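PDB 6V55: adhesion G-protein coupled receptor G6 from Danio rerio, which is an adhesion G protein-coupled receptor with a calcium-binding, glycosylated extracellular region, and probably acts in cell adhesion and myelination. Local coordinates for residues A[648-653]-A[715-720]; A[673-678]-A[697-702]. All blocks are in the same frame, centred on the assembly; numbering follows the deposited sequence.

Both contacts lie in a beta-sandwich that includes strands of the GPS motif, consistent with the GAIN domain of adhesion receptors, and their centres are about 10 Å apart. Contact 1 joins strands 649-653 and 714-719, the two middle strands of a six-stranded sheet; contact 2 joins strands 671-677 and 697-701 of a four-stranded sheet packed against it. In sequence, contact 1 brackets contact 2. The sheets meet through apolar side chains, Val651 CG2 lying 3.7 Å from Phe674 CE2. Strand 697-701 is outermost in its sheet within this chain, so a bound peptide, probably the cleaved tethered agonist, can extend that sheet through Val698 and Ala699 while packing on Ile716 and Ile718 of contact 1.

Contact 1: residues A[648-653]-A[715-720]; sequences LAVVTL and RIEIAH
Strands 649-653 and 715-719 run antiparallel, their axes 4.6 Å apart and 179° between their directions. Val650 and Glu717 form a hydrogen-bonded pair: Val650 N gives to Glu717 O at 2.7 Å, in the carbonyl plane, and Glu717 N returns the bond to Val650 O nearly along the C=O axis. Thr652 and Arg715 repeat the pattern, though the bond from Arg715 N is more bent (143°). Beyond the last full pair, Ala719 N reaches Leu648 O at 2.8 Å from above the carbonyl plane. Leu648 and Ala649 both face Ala627 on the other neighbouring strand, a classic beta bulge.

Side chains alternate between the faces as in any beta strand; here one face turns to the second sheet of a sandwich, consistent with the GAIN fold. On it lie Ala649, Val651, Ile716 and Ile718, and Val698 touches all four. Branched and small apolar residues suit this inner face: Val651 and Ile716 lie side by side, Ile716 CD1 sitting 3.7 Å from Val651 CG2 and equally close to CG1.

The other face is mixed: Thr652, Arg715 and Glu717 share it with Val650. Arg715 and Glu717 both place CG anti to the backbone N and extend, so that Arg715 NH1 meets Glu717 OE1 at 2.9 Å. OE1 uses its anti lone pair, pointing away from OE2, and lies close to the guanidinium plane of Arg715. It also takes a salt bridge from Arg760, so one buried carboxylate serves two arginines. OE2 rests 3.8 Å from Val650 CG2, whose side chain runs alongside the glutamate. An alanine here would remove the shared carboxylate and probably leave the arginines' close positive charges with only weaker compensation, such as the long ion pair of Arg715 with Asp755.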
loop_
_atom_site.group_PDB
_atom_site.type_symbol
_atom_site.label_atom_id
_atom_site.label_comp_id
_atom_site.label_asym_id
_atom_site.label_seq_id
_atom_site.Cartn_x
_atom_site.Cartn_y
_atom_site.Cartn_z
ATOM N N LEU A 648 41.535 13.841 11.078
ATOM C CA LEU A 648 40.940 15.004 10.430
ATOM C C LEU A 648 41.060 16.265 11.273
ATOM O O LEU A 648 41.079 17.373 10.715
ATOM C CB LEU A 648 39.464 14.739 10.122
ATOM C CG LEU A 648 39.160 13.383 9.471
ATOM C CD1 LEU A 648 37.663 13.208 9.307
ATOM C CD2 LEU A 648 39.875 13.258 8.132
ATOM N N ALA A 649 41.137 16.120 12.597
ATOM C CA ALA A 649 41.381 17.248 13.487
ATOM C C ALA A 649 42.171 16.766 14.695
ATOM O O ALA A 649 41.814 15.751 15.306
ATOM C CB ALA A 649 40.074 17.901 13.918
ATOM N N VAL A 650 43.273 17.454 15.007
ATOM C CA VAL A 650 44.071 17.188 16.200
ATOM C C VAL A 650 44.118 18.465 17.023
ATOM O O VAL A 650 44.378 19.548 16.480
ATOM C CB VAL A 650 45.506 16.734 15.868
ATOM C CG1 VAL A 650 46.213 16.196 17.118
ATOM C CG2 VAL A 650 45.530 15.701 14.762
ATOM N N VAL A 651 43.866 18.341 18.327
ATOM C CA VAL A 651 43.960 19.451 19.267
ATOM C C VAL A 651 44.929 19.039 20.365
ATOM O O VAL A 651 44.690 18.051 21.069
ATOM C CB VAL A 651 42.593 19.822 19.857
ATOM C CG1 VAL A 651 42.749 20.866 20.959
ATOM C CG2 VAL A 651 41.652 20.322 18.768
ATOM N N THR A 652 46.016 19.783 20.510
ATOM C CA THR A 652 47.019 19.520 21.532
ATOM C C THR A 652 47.019 20.663 22.532
ATOM O O THR A 652 47.266 21.817 22.159
ATOM C CB THR A 652 48.404 19.361 20.916
ATOM O OG1 THR A 652 48.426 18.165 20.125
ATOM C CG2 THR A 652 49.454 19.269 22.014
ATOM N N LEU A 653 46.734 20.344 23.782
ATOM C CA LEU A 653 46.739 21.345 24.836
ATOM C C LEU A 653 48.101 21.345 25.523
ATOM O O LEU A 653 48.572 20.276 25.932
ATOM C CB LEU A 653 45.635 21.065 25.851
ATOM C CG LEU A 653 44.263 20.682 25.265
ATOM C CD1 LEU A 653 43.296 20.178 26.326
ATOM C CD2 LEU A 653 43.656 21.849 24.512
ATOM N N ARG A 715 48.001 23.782 20.043
ATOM C CA ARG A 715 48.252 23.319 18.682
ATOM C C ARG A 715 46.949 22.746 18.134
ATOM O O ARG A 715 46.495 21.687 18.574
ATOM C CB ARG A 715 49.379 22.288 18.659
ATOM C CG ARG A 715 50.041 22.082 17.299
ATOM C CD ARG A 715 50.791 20.769 17.306
ATOM N NE ARG A 715 51.424 20.439 16.032
ATOM C CZ ARG A 715 50.916 19.591 15.134
ATOM N NH1 ARG A 715 49.754 18.977 15.355
ATOM N NH2 ARG A 715 51.587 19.348 14.010
ATOM N N ILE A 716 46.331 23.458 17.195
ATOM C CA ILE A 716 45.120 22.999 16.520
ATOM C C ILE A 716 45.498 22.649 15.090
ATOM O O ILE A 716 45.894 23.528 14.316
ATOM C CB ILE A 716 44.017 24.070 16.527
ATOM C CG1 ILE A 716 43.780 24.628 17.939
ATOM C CG2 ILE A 716 42.746 23.570 15.814
ATOM C CD1 ILE A 716 42.787 23.880 18.749
ATOM N N GLU A 717 45.376 21.378 14.735
ATOM C CA GLU A 717 45.652 20.921 13.378
ATOM C C GLU A 717 44.344 20.438 12.784
ATOM O O GLU A 717 43.699 19.564 13.365
ATOM C CB GLU A 717 46.698 19.795 13.365
ATOM C CG GLU A 717 46.750 18.972 12.064
ATOM C CD GLU A 717 47.650 17.739 12.170
ATOM O OE1 GLU A 717 48.694 17.817 12.869
ATOM O OE2 GLU A 717 47.307 16.695 11.555
ATOM N N ILE A 718 43.922 21.029 11.667
ATOM C CA ILE A 718 42.713 20.578 10.981
ATOM C C ILE A 718 43.069 20.199 9.551
ATOM O O ILE A 718 43.830 20.905 8.881
ATOM C CB ILE A 718 41.567 21.620 10.984
ATOM C CG1 ILE A 718 41.548 22.462 12.256
ATOM C CG2 ILE A 718 40.238 20.908 10.898
ATOM C CD1 ILE A 718 40.618 23.615 12.196
ATOM N N ALA A 719 42.516 19.077 9.094
ATOM C CA ALA A 719 42.650 18.651 7.710
ATOM C C ALA A 719 41.796 19.523 6.804
ATOM O O ALA A 719 40.694 19.932 7.177
ATOM C CB ALA A 719 42.228 17.194 7.559
ATOM N N HIS A 720 42.312 19.803 5.607
ATOM C CA HIS A 720 41.582 20.589 4.625
ATOM C C HIS A 720 40.442 19.780 4.023
ATOM O O HIS A 720 40.424 18.546 4.070
ATOM C CB HIS A 720 42.505 21.043 3.507
ATOM C CG HIS A 720 43.654 21.869 3.977
ATOM N ND1 HIS A 720 44.842 21.951 3.282
ATOM C CD2 HIS A 720 43.800 22.657 5.068
ATOM C CE1 HIS A 720 45.669 22.758 3.921
ATOM N NE2 HIS A 720 45.059 23.204 5.005
#

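Contact 2: residues A[673-678]-A[697-702]; sequences NFMFFG and VVASSV
Phe674 brings the far end of its ring against Val698, its CZ 3.6 Å from Val698 CG2, the two side chains crossing obliquely. The ring gets there with CG anti to the backbone N (chi1 -172°). Val698 answers with CG2 also anti to its N, which leaves CG1 in the crowded position between the backbone N and carbonyl carbon. Both residues, with Phe676, face the sheet that carries Ala649 and Val651, where large apolar groups can fill a sandwich interior.

The antiparallel backbones are paired by two bonds at Met675 and Ala699, with Ala699 N bonded to Met675 O at 2.9 Å in the carbonyl plane and Met675 N bonded to Ala699 O from above it. Met675 CB meets Ala699 CB at 4.2 Å, while the rest of the methionine side chain packs on Val587 and Asp588 of helix 573-593. Phe677, farther along, sets its ring edge-to-face with Phe683. Phe677 N bonds to Val697 O at 2.8 Å, and that oxygen also lies at the ring's edge, near its plane, 3.6 Å from Phe677 CD1; an aromatic C-H edge is a reasonable neighbour for a carbonyl.

At the Asn673 end side chains reinforce the backbone. Asn673 N bonds well to Ser701 O at 2.9 Å, but the return bond from Ser701 N to Asn673 O is weak. Ser700 OG donates to that same Asn673 O at 2.8 Å, almost straight along the C=O axis. Asn673 ND2 gives a 2.7 Å bond to Ser701 OG, which lies near the amide plane. Strand 697-701 also pairs, through Val698 and Ala699, with the separate peptide chain. Short hydroxyl and amide bonds thus supplement the backbone where one of its two bonds is weak, giving partners to Asn673 O, Asn673 ND2 and Ser700 OG, the last on the face that carries Phe674 and Val698.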
loop_
_atom_site.group_PDB
_atom_site.type_symbol
_atom_site.label_atom_id
_atom_site.label_comp_id
_atom_site.label_asym_id
_atom_site.label_seq_id
_atom_site.Cartn_x
_atom_site.Cartn_y
_atom_site.Cartn_z
ATOM N N ASN A 673 36.355 19.245 26.713
ATOM C CA ASN A 673 35.291 19.113 25.732
ATOM C C ASN A 673 35.895 19.048 24.339
ATOM O O ASN A 673 36.902 19.696 24.057
ATOM C CB ASN A 673 34.339 20.307 25.820
ATOM C CG ASN A 673 33.782 20.502 27.222
ATOM O OD1 ASN A 673 33.483 19.535 27.905
ATOM N ND2 ASN A 673 33.658 21.754 27.661
ATOM N N PHE A 674 35.271 18.292 23.451
ATOM C CA PHE A 674 35.795 18.204 22.094
ATOM C C PHE A 674 34.608 18.015 21.166
ATOM O O PHE A 674 33.756 17.169 21.434
ATOM C CB PHE A 674 36.789 17.039 21.987
ATOM C CG PHE A 674 37.539 16.960 20.682
ATOM C CD1 PHE A 674 37.006 16.264 19.591
ATOM C CD2 PHE A 674 38.811 17.496 20.565
ATOM C CE1 PHE A 674 37.692 16.161 18.392
ATOM C CE2 PHE A 674 39.518 17.391 19.358
ATOM C CZ PHE A 674 38.952 16.708 18.277
ATOM N N MET A 675 34.542 18.808 20.094
ATOM C CA MET A 675 33.534 18.657 19.043
ATOM C C MET A 675 34.216 18.659 17.683
ATOM O O MET A 675 35.139 19.446 17.443
ATOM C CB MET A 675 32.491 19.785 19.065
ATOM C CG MET A 675 31.915 20.078 20.429
ATOM S SD MET A 675 30.776 21.444 20.491
ATOM C CE MET A 675 31.469 22.259 21.933
ATOM N N PHE A 676 33.766 17.784 16.791
ATOM C CA PHE A 676 34.234 17.771 15.410
ATOM C C PHE A 676 33.025 17.975 14.511
ATOM O O PHE A 676 32.066 17.195 14.573
ATOM C CB PHE A 676 34.956 16.457 15.088
ATOM C CG PHE A 676 35.355 16.314 13.646
ATOM C CD1 PHE A 676 34.593 15.536 12.764
ATOM C CD2 PHE A 676 36.500 16.934 13.177
ATOM C CE1 PHE A 676 34.958 15.413 11.435
ATOM C CE2 PHE A 676 36.885 16.807 11.852
ATOM C CZ PHE A 676 36.110 16.054 10.975
ATOM N N PHE A 677 33.065 19.011 13.679
ATOM C CA PHE A 677 31.977 19.300 12.749
ATOM C C PHE A 677 32.387 18.808 11.365
ATOM O O PHE A 677 33.289 19.369 10.737
ATOM C CB PHE A 677 31.648 20.790 12.737
ATOM C CG PHE A 677 30.920 21.266 13.965
ATOM C CD1 PHE A 677 31.620 21.627 15.116
ATOM C CD2 PHE A 677 29.529 21.365 13.967
ATOM C CE1 PHE A 677 30.951 22.070 16.250
ATOM C CE2 PHE A 677 28.844 21.819 15.101
ATOM C CZ PHE A 677 29.564 22.173 16.237
ATOM N N GLY A 678 31.746 17.739 10.899
ATOM C CA GLY A 678 32.048 17.236 9.572
ATOM C C GLY A 678 31.558 18.126 8.452
ATOM O O GLY A 678 32.123 18.088 7.355
ATOM N N VAL A 697 35.529 22.052 11.085
ATOM C CA VAL A 697 35.571 22.906 12.267
ATOM C C VAL A 697 35.703 22.014 13.484
ATOM O O VAL A 697 34.885 21.106 13.692
ATOM C CB VAL A 697 34.339 23.803 12.375
ATOM C CG1 VAL A 697 34.538 24.760 13.525
ATOM C CG2 VAL A 697 34.163 24.560 11.083
ATOM N N VAL A 698 36.738 22.256 14.275
ATOM C CA VAL A 698 36.950 21.533 15.516
ATOM C C VAL A 698 36.839 22.529 16.665
ATOM O O VAL A 698 37.279 23.680 16.551
ATOM C CB VAL A 698 38.302 20.776 15.502
ATOM C CG1 VAL A 698 39.523 21.692 15.303
ATOM C CG2 VAL A 698 38.466 19.900 16.715
ATOM N N ALA A 699 36.156 22.120 17.733
ATOM C CA ALA A 699 36.069 22.937 18.930
ATOM C C ALA A 699 36.640 22.213 20.145
ATOM O O ALA A 699 36.672 20.975 20.199
ATOM C CB ALA A 699 34.632 23.375 19.214
ATOM N N SER A 700 37.101 23.003 21.118
ATOM C CA SER A 700 37.539 22.465 22.398
ATOM C C SER A 700 37.405 23.532 23.464
ATOM O O SER A 700 37.472 24.726 23.163
ATOM C CB SER A 700 38.982 21.974 22.355
ATOM O OG SER A 700 39.242 21.138 23.470
ATOM N N SER A 701 37.220 23.088 24.710
ATOM C CA SER A 701 37.166 23.971 25.875
ATOM C C SER A 701 37.389 23.116 27.110
ATOM O O SER A 701 37.386 21.884 27.042
ATOM C CB SER A 701 35.825 24.712 25.998
ATOM O OG SER A 701 34.804 23.830 26.450
ATOM N N VAL A 702 37.556 23.782 28.250
ATOM C CA VAL A 702 37.693 23.080 29.514
ATOM C C VAL A 702 36.632 23.493 30.515
ATOM O O VAL A 702 36.739 23.157 31.693
ATOM C CB VAL A 702 39.090 23.274 30.120
ATOM C CG1 VAL A 702 40.105 22.466 29.363
ATOM C CG2 VAL A 702 39.424 24.724 30.057
#